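Side-chain contacts in cytochrome C-552 (Thiobacillus ferrooxidans, PDB 1H1O), which carries electrons in the periplasm as a high-potential cytochrome c with two hemes: residues 36-40 against 41-45; 57-60 against 61-65; 144-147 against 148-152. One frame throughout, in Å; residues are numbered along the deposited sequence.

Contact 1. Residues 36-40 against 41-45. With HEM (protoporphyrin IX containing Fe), chain D.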
loop_
_atom_site.group_PDB
_atom_site.type_symbol
_atom_site.label_atom_id
_atom_site.label_comp_id
_atom_site.label_asym_id
_atom_site.label_seq_id
_atom_site.Cartn_x
_atom_site.Cartn_y
_atom_site.Cartn_z
ATOM N N ALA A 36 6.235 -3.638 -7.045
ATOM C CA ALA A 36 7.565 -4.227 -6.958
ATOM C C ALA A 36 8.003 -4.542 -5.517
ATOM O O ALA A 36 8.012 -3.669 -4.645
ATOM C CB ALA A 36 8.581 -3.301 -7.618
ATOM N N GLY A 37 8.354 -5.797 -5.275
ATOM C CA GLY A 37 8.820 -6.175 -3.956
ATOM C C GLY A 37 7.766 -6.340 -2.883
ATOM O O GLY A 37 8.100 -6.652 -1.739
ATOM N N GLN A 38 6.497 -6.129 -3.223
ATOM C CA GLN A 38 5.441 -6.293 -2.234
ATOM C C GLN A 38 5.449 -7.787 -1.913
ATOM O O GLN A 38 5.739 -8.611 -2.784
ATOM C CB GLN A 38 4.091 -5.872 -2.814
ATOM C CG GLN A 38 2.966 -5.775 -1.785
ATOM C CD GLN A 38 3.371 -4.949 -0.564
ATOM O OE1 GLN A 38 3.853 -5.492 0.429
ATOM N NE2 GLN A 38 3.205 -3.627 -0.652
ATOM N N HIS A 39 5.145 -8.143 -0.673
ATOM C CA HIS A 39 5.165 -9.548 -0.283
ATOM C C HIS A 39 4.093 -10.373 -0.981
ATOM O O HIS A 39 2.963 -9.919 -1.183
ATOM C CB HIS A 39 5.043 -9.655 1.235
ATOM C CG HIS A 39 6.068 -8.845 1.960
ATOM N ND1 HIS A 39 7.420 -9.048 1.797
ATOM C CD2 HIS A 39 5.941 -7.784 2.793
ATOM C CE1 HIS A 39 8.085 -8.143 2.494
ATOM N NE2 HIS A 39 7.210 -7.364 3.107
ATOM N N LYS A 40 4.475 -11.588 -1.361
ATOM C CA LYS A 40 3.597 -12.507 -2.069
ATOM C C LYS A 40 2.230 -12.656 -1.417
ATOM O O LYS A 40 1.202 -12.373 -2.028
ATOM C CB LYS A 40 4.275 -13.878 -2.200
ATOM C CG LYS A 40 5.509 -13.870 -3.109
ATOM C CD LYS A 40 6.128 -15.258 -3.282
ATOM C CE LYS A 40 6.995 -15.664 -2.091
ATOM N NZ LYS A 40 8.224 -14.823 -2.002
ATOM N N SER A 41 2.220 -13.107 -0.171
ATOM C CA SER A 41 0.971 -13.298 0.544
ATOM C C SER A 41 0.123 -12.040 0.527
ATOM O O SER A 41 -1.095 -12.115 0.442
ATOM C CB SER A 41 1.251 -13.698 1.987
ATOM O OG SER A 41 2.248 -12.844 2.524
ATOM N N TYR A 42 0.753 -10.881 0.620
ATOM C CA TYR A 42 -0.033 -9.663 0.609
ATOM C C TYR A 42 -0.681 -9.452 -0.763
ATOM O O TYR A 42 -1.902 -9.259 -0.867
ATOM C CB TYR A 42 0.820 -8.445 0.944
ATOM C CG TYR A 42 -0.016 -7.191 0.916
ATOM C CD1 TYR A 42 -0.882 -6.897 1.963
ATOM C CD2 TYR A 42 0.024 -6.321 -0.173
ATOM C CE1 TYR A 42 -1.683 -5.779 1.933
ATOM C CE2 TYR A 42 -0.774 -5.187 -0.211
ATOM C CZ TYR A 42 -1.626 -4.922 0.850
ATOM O OH TYR A 42 -2.401 -3.791 0.869
ATOM N N MET A 43 0.150 -9.484 -1.803
ATOM C CA MET A 43 -0.313 -9.300 -3.177
ATOM C C MET A 43 -1.465 -10.246 -3.402
ATOM O O MET A 43 -2.542 -9.866 -3.873
ATOM C CB MET A 43 0.798 -9.652 -4.170
ATOM C CG MET A 43 2.003 -8.749 -4.145
ATOM S SD MET A 43 1.577 -7.081 -4.669
ATOM C CE MET A 43 1.784 -7.231 -6.504
ATOM N N GLU A 44 -1.218 -11.498 -3.048
ATOM C CA GLU A 44 -2.186 -12.560 -3.217
ATOM C C GLU A 44 -3.477 -12.232 -2.497
ATOM O O GLU A 44 -4.560 -12.380 -3.063
ATOM C CB GLU A 44 -1.604 -13.854 -2.675
ATOM C CG GLU A 44 -2.040 -15.103 -3.396
ATOM C CD GLU A 44 -1.401 -16.336 -2.795
ATOM O OE1 GLU A 44 -1.905 -16.806 -1.753
ATOM O OE2 GLU A 44 -0.386 -16.820 -3.351
ATOM N N ALA A 45 -3.364 -11.792 -1.242
ATOM C CA ALA A 45 -4.555 -11.456 -0.468
ATOM C C ALA A 45 -5.340 -10.343 -1.155
ATOM O O ALA A 45 -6.558 -10.437 -1.295
ATOM C CB ALA A 45 -4.170 -11.026 0.938
HETATM C CHA HEM D . -4.021 -1.889 -6.603
HETATM C CHB HEM D . -2.557 -5.981 -8.645
HETATM C CHC HEM D . -3.914 -4.274 -12.943
HETATM C CHD HEM D . -5.259 -0.175 -10.946
HETATM C C1A HEM D . -3.495 -3.172 -6.766
HETATM C C2A HEM D . -3.018 -4.032 -5.702
HETATM C C3A HEM D . -2.598 -5.191 -6.283
HETATM C C4A HEM D . -2.831 -5.020 -7.702
HETATM C CMA HEM D . -2.018 -6.433 -5.654
HETATM C CAA HEM D . -3.010 -3.676 -4.235
HETATM C CBA HEM D . -1.654 -3.100 -3.767
HETATM C CGA HEM D . -1.601 -2.721 -2.404
HETATM O O1A HEM D . -0.548 -2.079 -2.057
HETATM O O2A HEM D . -2.498 -2.968 -1.573
HETATM C C1B HEM D . -2.805 -5.862 -9.998
HETATM C C2B HEM D . -2.541 -6.923 -10.940
HETATM C C3B HEM D . -2.949 -6.460 -12.156
HETATM C C4B HEM D . -3.424 -5.103 -11.942
HETATM C CMB HEM D . -1.948 -8.266 -10.555
HETATM C CAB HEM D . -2.952 -7.153 -13.494
HETATM C CBB HEM D . -3.828 -8.434 -13.561
HETATM C C1C HEM D . -4.387 -3.007 -12.787
HETATM C C2C HEM D . -4.894 -2.179 -13.853
HETATM C C3C HEM D . -5.281 -1.021 -13.261
HETATM C C4C HEM D . -4.999 -1.145 -11.876
HETATM C CMC HEM D . -4.949 -2.622 -15.290
HETATM C CAC HEM D . -5.922 0.232 -13.881
HETATM C CBC HEM D . -7.241 -0.061 -14.657
HETATM C C1D HEM D . -5.036 -0.271 -9.581
HETATM C C2D HEM D . -5.373 0.781 -8.642
HETATM C C3D HEM D . -5.051 0.285 -7.433
HETATM C C4D HEM D . -4.487 -1.049 -7.633
HETATM C CMD HEM D . -5.984 2.106 -9.030
HETATM C CAD HEM D . -5.232 0.897 -6.086
HETATM C CBD HEM D . -6.810 0.706 -5.792
HETATM C CGD HEM D . -7.217 0.721 -4.451
HETATM O O1D HEM D . -6.989 1.735 -3.765
HETATM O O2D HEM D . -7.845 -0.249 -3.936
HETATM N NA HEM D . -3.375 -3.782 -7.973
HETATM N NB HEM D . -3.344 -4.750 -10.615
HETATM N NC HEM D . -4.456 -2.349 -11.573
HETATM N ND HEM D . -4.499 -1.365 -8.953
HETATM FE FE HEM D . -3.896 -3.038 -9.789
#
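The first turn of helix 40-51, where the chain swings out of a loop beside a heme, is built on Gln38 and His39 meeting Tyr42 and Met43. His39 sits at the N-cap position, and its carbonyl O accepts a hydrogen bond from Met43 N at 2.9 Å, nearly straight at 176°. Lys40 O repeats this with Glu44 N.

Gln38 folds back over this turn. With CG anti to the backbone N (chi1 -170°) and a bend at the next bond, its aliphatic part lies against two helix side chains: CG is 3.4 Å from Tyr42 CD2, and CB stands 3.4 Å from Met43 SD. The amide plane is inclined by 57° to the phenol ring, so the two do not stack. Gln38 OE1 turns back to accept from His39 N at 3.1 Å, and it also accepts from Arg135 N.

The Tyr42 ring runs on to the heme of chain D, where OH donates to propionate oxygen O2A at 2.6 Å and the carboxylate carbon CGA lies in the ring plane at its edge. Arg156 is also hydrogen-bonded to this hydroxyl. Met43 SD approaches heme methyl CMA at 3.8 Å. On the neighbouring helix 73-85, Ala80 and Phe83 pack against Met43, while Glu44 is hydrogen-bonded to Thr77; Pro134 touches both Gln38 and Tyr42.

Contact 2. Residues 57-60 against 61-65. With HEM (protoporphyrin IX containing Fe), chain D.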
loop_
_atom_site.group_PDB
_atom_site.type_symbol
_atom_site.label_atom_id
_atom_site.label_comp_id
_atom_site.label_asym_id
_atom_site.label_seq_id
_atom_site.Cartn_x
_atom_site.Cartn_y
_atom_site.Cartn_z
ATOM N N ASP A 57 -12.984 -0.611 -1.453
ATOM C CA ASP A 57 -12.794 0.833 -1.446
ATOM C C ASP A 57 -12.966 1.299 -2.897
ATOM O O ASP A 57 -12.719 0.544 -3.830
ATOM C CB ASP A 57 -11.406 1.203 -0.920
ATOM C CG ASP A 57 -10.303 0.408 -1.579
ATOM O OD1 ASP A 57 -9.993 0.659 -2.760
ATOM O OD2 ASP A 57 -9.750 -0.475 -0.905
ATOM N N GLN A 58 -13.395 2.540 -3.070
ATOM C CA GLN A 58 -13.641 3.117 -4.390
ATOM C C GLN A 58 -12.668 2.788 -5.518
ATOM O O GLN A 58 -13.078 2.215 -6.519
ATOM C CB GLN A 58 -13.749 4.627 -4.277
ATOM C CG GLN A 58 -14.415 5.257 -5.465
ATOM C CD GLN A 58 -14.374 6.754 -5.386
ATOM O OE1 GLN A 58 -13.408 7.376 -5.820
ATOM N NE2 GLN A 58 -15.412 7.346 -4.812
ATOM N N ASN A 59 -11.395 3.156 -5.377
ATOM C CA ASN A 59 -10.429 2.880 -6.437
ATOM C C ASN A 59 -10.302 1.401 -6.727
ATOM O O ASN A 59 -10.037 0.996 -7.873
ATOM C CB ASN A 59 -9.051 3.464 -6.099
ATOM C CG ASN A 59 -9.039 4.981 -6.145
ATOM O OD1 ASN A 59 -9.991 5.598 -6.624
ATOM N ND2 ASN A 59 -7.966 5.589 -5.650
ATOM N N GLY A 60 -10.499 0.588 -5.695
ATOM C CA GLY A 60 -10.401 -0.852 -5.865
ATOM C C GLY A 60 -11.538 -1.370 -6.720
ATOM O O GLY A 60 -11.343 -2.215 -7.596
ATOM N N GLU A 61 -12.736 -0.859 -6.467
ATOM C CA GLU A 61 -13.890 -1.286 -7.233
ATOM C C GLU A 61 -13.703 -0.879 -8.692
ATOM O O GLU A 61 -13.822 -1.702 -9.605
ATOM C CB GLU A 61 -15.157 -0.641 -6.679
ATOM C CG GLU A 61 -16.425 -1.099 -7.375
ATOM C CD GLU A 61 -17.676 -0.513 -6.738
ATOM O OE1 GLU A 61 -17.598 -0.132 -5.549
ATOM O OE2 GLU A 61 -18.735 -0.441 -7.406
ATOM N N ILE A 62 -13.359 0.389 -8.889
ATOM C CA ILE A 62 -13.186 0.950 -10.225
ATOM C C ILE A 62 -12.034 0.405 -11.053
ATOM O O ILE A 62 -12.231 0.037 -12.205
ATOM C CB ILE A 62 -13.030 2.481 -10.164
ATOM C CG1 ILE A 62 -14.232 3.096 -9.447
ATOM C CG2 ILE A 62 -12.902 3.048 -11.569
ATOM C CD1 ILE A 62 -14.081 4.575 -9.202
ATOM N N TYR A 63 -10.835 0.352 -10.473
ATOM C CA TYR A 63 -9.670 -0.100 -11.221
ATOM C C TYR A 63 -9.146 -1.509 -10.991
ATOM O O TYR A 63 -8.222 -1.933 -11.685
ATOM C CB TYR A 63 -8.515 0.874 -11.015
ATOM C CG TYR A 63 -8.850 2.296 -11.352
ATOM C CD1 TYR A 63 -9.179 3.199 -10.354
ATOM C CD2 TYR A 63 -8.847 2.740 -12.678
ATOM C CE1 TYR A 63 -9.497 4.517 -10.655
ATOM C CE2 TYR A 63 -9.164 4.059 -12.994
ATOM C CZ TYR A 63 -9.489 4.942 -11.977
ATOM O OH TYR A 63 -9.804 6.250 -12.266
ATOM N N MET A 64 -9.702 -2.240 -10.030
ATOM C CA MET A 64 -9.206 -3.588 -9.795
ATOM C C MET A 64 -10.237 -4.696 -9.861
ATOM O O MET A 64 -9.887 -5.837 -10.183
ATOM C CB MET A 64 -8.476 -3.663 -8.452
ATOM C CG MET A 64 -7.102 -3.033 -8.478
ATOM S SD MET A 64 -5.986 -3.838 -9.640
ATOM C CE MET A 64 -6.153 -5.557 -9.204
ATOM N N TRP A 65 -11.493 -4.401 -9.552
ATOM C CA TRP A 65 -12.492 -5.465 -9.616
ATOM C C TRP A 65 -12.534 -6.024 -11.020
ATOM O O TRP A 65 -12.591 -7.236 -11.211
ATOM C CB TRP A 65 -13.879 -4.960 -9.237
ATOM C CG TRP A 65 -14.049 -4.754 -7.784
ATOM C CD1 TRP A 65 -13.065 -4.745 -6.835
ATOM C CD2 TRP A 65 -15.272 -4.470 -7.103
ATOM N NE1 TRP A 65 -13.602 -4.465 -5.605
ATOM C CE2 TRP A 65 -14.956 -4.291 -5.740
ATOM C CE3 TRP A 65 -16.609 -4.346 -7.513
ATOM C CZ2 TRP A 65 -15.926 -3.993 -4.778
ATOM C CZ3 TRP A 65 -17.575 -4.052 -6.556
ATOM C CH2 TRP A 65 -17.227 -3.877 -5.205
HETATM C CHA HEM D . -4.021 -1.889 -6.603
HETATM C CHB HEM D . -2.557 -5.981 -8.645
HETATM C CHC HEM D . -3.914 -4.274 -12.943
HETATM C CHD HEM D . -5.259 -0.175 -10.946
HETATM C C1A HEM D . -3.495 -3.172 -6.766
HETATM C C2A HEM D . -3.018 -4.032 -5.702
HETATM C C3A HEM D . -2.598 -5.191 -6.283
HETATM C C4A HEM D . -2.831 -5.020 -7.702
HETATM C CMA HEM D . -2.018 -6.433 -5.654
HETATM C CAA HEM D . -3.010 -3.676 -4.235
HETATM C CBA HEM D . -1.654 -3.100 -3.767
HETATM C CGA HEM D . -1.601 -2.721 -2.404
HETATM O O1A HEM D . -0.548 -2.079 -2.057
HETATM O O2A HEM D . -2.498 -2.968 -1.573
HETATM C C1B HEM D . -2.805 -5.862 -9.998
HETATM C C2B HEM D . -2.541 -6.923 -10.940
HETATM C C3B HEM D . -2.949 -6.460 -12.156
HETATM C C4B HEM D . -3.424 -5.103 -11.942
HETATM C CMB HEM D . -1.948 -8.266 -10.555
HETATM C CAB HEM D . -2.952 -7.153 -13.494
HETATM C CBB HEM D . -3.828 -8.434 -13.561
HETATM C C1C HEM D . -4.387 -3.007 -12.787
HETATM C C2C HEM D . -4.894 -2.179 -13.853
HETATM C C3C HEM D . -5.281 -1.021 -13.261
HETATM C C4C HEM D . -4.999 -1.145 -11.876
HETATM C CMC HEM D . -4.949 -2.622 -15.290
HETATM C CAC HEM D . -5.922 0.232 -13.881
HETATM C CBC HEM D . -7.241 -0.061 -14.657
HETATM C C1D HEM D . -5.036 -0.271 -9.581
HETATM C C2D HEM D . -5.373 0.781 -8.642
HETATM C C3D HEM D . -5.051 0.285 -7.433
HETATM C C4D HEM D . -4.487 -1.049 -7.633
HETATM C CMD HEM D . -5.984 2.106 -9.030
HETATM C CAD HEM D . -5.232 0.897 -6.086
HETATM C CBD HEM D . -6.810 0.706 -5.792
HETATM C CGD HEM D . -7.217 0.721 -4.451
HETATM O O1D HEM D . -6.989 1.735 -3.765
HETATM O O2D HEM D . -7.845 -0.249 -3.936
HETATM N NA HEM D . -3.375 -3.782 -7.973
HETATM N NB HEM D . -3.344 -4.750 -10.615
HETATM N NC HEM D . -4.456 -2.349 -11.573
HETATM N ND HEM D . -4.499 -1.365 -8.953
HETATM FE FE HEM D . -3.896 -3.038 -9.789
#
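Met64 turns CG beside its backbone N (chi1 -75°) and bends again at the next two bonds, a curl that brings SD back to the heme iron of chain D, 2.2 Å away, while Asp57, with CG between its backbone N and carbonyl carbon (chi1 49°), reaches forward over the start of the same short helix. There Asp57 OD1 accepts from Gly60 N at 3.0 Å, an N-cap bond. The same OD1 lies 2.6 Å from propionate oxygen O2D, close enough that one of the two acids probably carries a proton.

Methionine opposite His20 gives the iron the His-Met axial pair familiar from class I cytochromes c, and helix 58-63 leads directly into the methionine. At its end Gly60 O receives two donors, Met64 N from above the carbonyl plane and Trp65 N nearly in line with the C=O bond. The indole of Trp65 folds back against this turn: CD1 is 3.2 Å from Gly60 O, and Glu61 CA lies over one ring face. Trp65 NE1 is hydrogen-bonded to Arg55 O, and His53 stacks on the ring.

Tyr63 stands against the heme, with CB 3.4 Å from methyl CMD. Ile62 CG2 sits over the centre of one face of its ring, and Asn59 O approaches the edge near CD1. On the outer side, the Gln58 and Ile62 side chains run alongside each other, CG to CD1 at 3.8 Å.

Contact 3. Residues 144-147 against 148-152. With ZN (zinc ion), chain H; HEM (protoporphyrin IX containing Fe), chain C.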
loop_
_atom_site.group_PDB
_atom_site.type_symbol
_atom_site.label_atom_id
_atom_site.label_comp_id
_atom_site.label_asym_id
_atom_site.label_seq_id
_atom_site.Cartn_x
_atom_site.Cartn_y
_atom_site.Cartn_z
ATOM N N ILE A 144 -0.554 5.983 -0.210
ATOM C CA ILE A 144 -0.578 5.739 1.225
ATOM C C ILE A 144 -1.691 6.560 1.876
ATOM O O ILE A 144 -2.536 6.030 2.610
ATOM C CB ILE A 144 0.776 6.100 1.847
ATOM C CG1 ILE A 144 1.827 5.117 1.341
ATOM C CG2 ILE A 144 0.678 6.098 3.381
ATOM C CD1 ILE A 144 3.204 5.414 1.804
ATOM N N ILE A 145 -1.696 7.854 1.584
ATOM C CA ILE A 145 -2.711 8.758 2.121
ATOM C C ILE A 145 -4.099 8.257 1.754
ATOM O O ILE A 145 -5.017 8.268 2.576
ATOM C CB ILE A 145 -2.547 10.168 1.552
ATOM C CG1 ILE A 145 -1.179 10.720 1.964
ATOM C CG2 ILE A 145 -3.704 11.062 2.023
ATOM C CD1 ILE A 145 -0.891 12.104 1.438
ATOM N N GLN A 146 -4.250 7.808 0.517
ATOM C CA GLN A 146 -5.542 7.314 0.057
ATOM C C GLN A 146 -5.979 6.084 0.831
ATOM O O GLN A 146 -7.145 5.935 1.177
ATOM C CB GLN A 146 -5.495 6.968 -1.428
ATOM C CG GLN A 146 -6.836 6.466 -1.952
ATOM C CD GLN A 146 -7.952 7.470 -1.678
ATOM O OE1 GLN A 146 -8.642 7.406 -0.650
ATOM N NE2 GLN A 146 -8.117 8.417 -2.589
ATOM N N GLN A 147 -5.048 5.181 1.086
ATOM C CA GLN A 147 -5.413 3.985 1.817
ATOM C C GLN A 147 -5.702 4.320 3.288
ATOM O O GLN A 147 -6.614 3.771 3.874
ATOM C CB GLN A 147 -4.319 2.937 1.671
ATOM C CG GLN A 147 -4.067 2.587 0.205
ATOM C CD GLN A 147 -5.351 2.224 -0.507
ATOM O OE1 GLN A 147 -5.621 2.689 -1.627
ATOM N NE2 GLN A 147 -6.161 1.399 0.139
ATOM N N LEU A 148 -4.944 5.237 3.874
ATOM C CA LEU A 148 -5.198 5.596 5.250
ATOM C C LEU A 148 -6.586 6.233 5.324
ATOM O O LEU A 148 -7.319 6.052 6.290
ATOM C CB LEU A 148 -4.112 6.546 5.757
ATOM C CG LEU A 148 -2.795 5.802 5.993
ATOM C CD1 LEU A 148 -1.717 6.784 6.437
ATOM C CD2 LEU A 148 -3.025 4.700 7.042
ATOM N N THR A 149 -6.952 6.963 4.280
ATOM C CA THR A 149 -8.260 7.596 4.230
ATOM C C THR A 149 -9.340 6.508 4.178
ATOM O O THR A 149 -10.346 6.574 4.891
ATOM C CB THR A 149 -8.364 8.488 2.997
ATOM O OG1 THR A 149 -7.319 9.464 3.050
ATOM C CG2 THR A 149 -9.719 9.206 2.952
ATOM N N TYR A 150 -9.120 5.503 3.333
ATOM C CA TYR A 150 -10.066 4.393 3.177
ATOM C C TYR A 150 -10.198 3.592 4.479
ATOM O O TYR A 150 -11.277 3.116 4.823
ATOM C CB TYR A 150 -9.595 3.454 2.063
ATOM C CG TYR A 150 -9.789 3.944 0.636
ATOM C CD1 TYR A 150 -8.910 3.540 -0.364
ATOM C CD2 TYR A 150 -10.876 4.745 0.270
ATOM C CE1 TYR A 150 -9.093 3.905 -1.683
ATOM C CE2 TYR A 150 -11.076 5.125 -1.066
ATOM C CZ TYR A 150 -10.174 4.696 -2.039
ATOM O OH TYR A 150 -10.306 5.031 -3.373
ATOM N N PHE A 151 -9.086 3.425 5.181
ATOM C CA PHE A 151 -9.077 2.698 6.446
ATOM C C PHE A 151 -9.768 3.518 7.529
ATOM O O PHE A 151 -10.527 2.991 8.340
ATOM C CB PHE A 151 -7.641 2.405 6.886
ATOM C CG PHE A 151 -6.983 1.303 6.119
ATOM C CD1 PHE A 151 -7.610 0.073 5.970
ATOM C CD2 PHE A 151 -5.702 1.459 5.616
ATOM C CE1 PHE A 151 -6.961 -0.992 5.337
ATOM C CE2 PHE A 151 -5.048 0.388 4.983
ATOM C CZ PHE A 151 -5.683 -0.827 4.853
ATOM N N HIS A 152 -9.476 4.811 7.535
ATOM C CA HIS A 152 -10.055 5.729 8.496
ATOM C C HIS A 152 -11.542 5.831 8.197
ATOM O O HIS A 152 -12.366 5.894 9.100
ATOM C CB HIS A 152 -9.395 7.089 8.359
ATOM C CG HIS A 152 -9.843 8.075 9.387
ATOM N ND1 HIS A 152 -9.448 8.006 10.708
ATOM C CD2 HIS A 152 -10.680 9.133 9.297
ATOM C CE1 HIS A 152 -10.025 8.984 11.384
ATOM N NE2 HIS A 152 -10.776 9.680 10.551
HETATM ZN ZN ZN H . -12.503 11.124 11.003
HETATM C CHA HEM C . -1.885 -2.066 5.486
HETATM C CHB HEM C . -0.434 2.182 7.152
HETATM C CHC HEM C . -0.045 0.242 11.545
HETATM C CHD HEM C . -1.437 -3.980 9.858
HETATM C C1A HEM C . -1.521 -0.720 5.545
HETATM C C2A HEM C . -1.541 0.196 4.425
HETATM C C3A HEM C . -1.125 1.398 4.876
HETATM C C4A HEM C . -0.861 1.202 6.300
HETATM C CMA HEM C . -0.960 2.694 4.139
HETATM C CAA HEM C . -1.963 -0.170 3.045
HETATM C CBA HEM C . -0.844 -0.778 2.210
HETATM C CGA HEM C . -1.160 -0.957 0.871
HETATM O O1A HEM C . -0.190 -1.302 0.136
HETATM O O2A HEM C . -2.295 -0.820 0.403
HETATM C C1B HEM C . -0.208 2.006 8.503
HETATM C C2B HEM C . 0.199 3.076 9.376
HETATM C C3B HEM C . 0.273 2.525 10.616
HETATM C C4B HEM C . -0.041 1.134 10.487
HETATM C CMB HEM C . 0.435 4.496 8.913
HETATM C CAB HEM C . 0.590 3.153 11.927
HETATM C CBB HEM C . -0.274 4.412 12.249
HETATM C C1C HEM C . -0.368 -1.070 11.478
HETATM C C2C HEM C . -0.376 -1.978 12.598
HETATM C C3C HEM C . -0.797 -3.162 12.090
HETATM C C4C HEM C . -1.008 -2.983 10.702
HETATM C CMC HEM C . 0.005 -1.571 14.009
HETATM C CAC HEM C . -1.048 -4.515 12.794
HETATM C CBC HEM C . -1.986 -4.403 14.037
HETATM C C1D HEM C . -1.684 -3.844 8.506
HETATM C C2D HEM C . -2.160 -4.928 7.657
HETATM C C3D HEM C . -2.293 -4.390 6.445
HETATM C C4D HEM C . -1.885 -2.969 6.541
HETATM C CMD HEM C . -2.435 -6.323 8.134
HETATM C CAD HEM C . -2.775 -5.031 5.166
HETATM C CBD HEM C . -4.366 -5.129 5.186
HETATM C CGD HEM C . -4.883 -6.032 4.227
HETATM O O1D HEM C . -4.726 -7.296 4.376
HETATM O O2D HEM C . -5.508 -5.603 3.222
HETATM N NA HEM C . -1.109 -0.103 6.673
HETATM N NB HEM C . -0.358 0.815 9.193
HETATM N NC HEM C . -0.755 -1.709 10.313
HETATM N ND HEM C . -1.522 -2.662 7.802
HETATM FE FE HEM C . -0.915 -0.923 8.506
#
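Four successive i to i+4 backbone bonds tie residues 144-147 to 148-151 within helix 141-153, from Leu148 N on Ile144 O at 2.8 Å to Phe151 N on Gln147 O. Thr149 adds a side-chain bond to this ladder: OG1, placed beside its own backbone N (chi1 -58°), donates to Ile145 O at 2.6 Å. Thr149 N reaches the same oxygen from the other face of the carbonyl plane, and the two donors together grip it.

Gln146 lies across Tyr150. Its chain sets out pointing away from the residue's own N (chi1 -179°) and turns at the next bond, which lays the amide over the ring with the planes only 24° apart and sets OE1 above the ring centre, 3.4 Å from Tyr150 CZ. Gln147 comes to the same ring from another direction, its amide end at the edge near CD1 and its plane steeply inclined. The phenol OH probably accepts a hydrogen bond from Asn59 N.

The side facing the heme of chain C carries Ile144, Leu148 and Phe151, with Gln147 beside a propionate. Ile144 and Leu148 run side by side, CG2 to CD1 at 3.9 Å, and Leu148 CD2 rests 3.6 Å from the heme bridge carbon CHB. Phe151 turns its ring edge to the porphyrin, with CE2 3.6 Å from C2A. The His152 side chain leads away from residues 144-147 and binds a zinc ion through NE2 at 2.3 Å, while its ND1 is hydrogen-bonded to Ala165 O.

Helix 170-182 packs on Ile144, Ile145 and Leu148, helix 159-165 touches Leu148 and Phe151, and helix 58-63 meets the side of the helix that carries Gln146 and Tyr150.

Overall arrangement
The contacts come in series along the chain. Contacts 1 and 2 belong to the first cytochrome c domain, on the consecutive helices 40-51 and 58-63; their centres are about 18 Å apart and they do not touch, yet both reach the heme of chain D. Contact 3 lies in the second, on helix 141-153 beside the heme of chain C, across the chain's centre from contact 1 at about 19 Å between centres. Contacts 2 and 3, with centres about 14 Å apart, do touch, through packing and a probable hydrogen bond. They thus join the two heme-bearing halves of this diheme electron carrier directly.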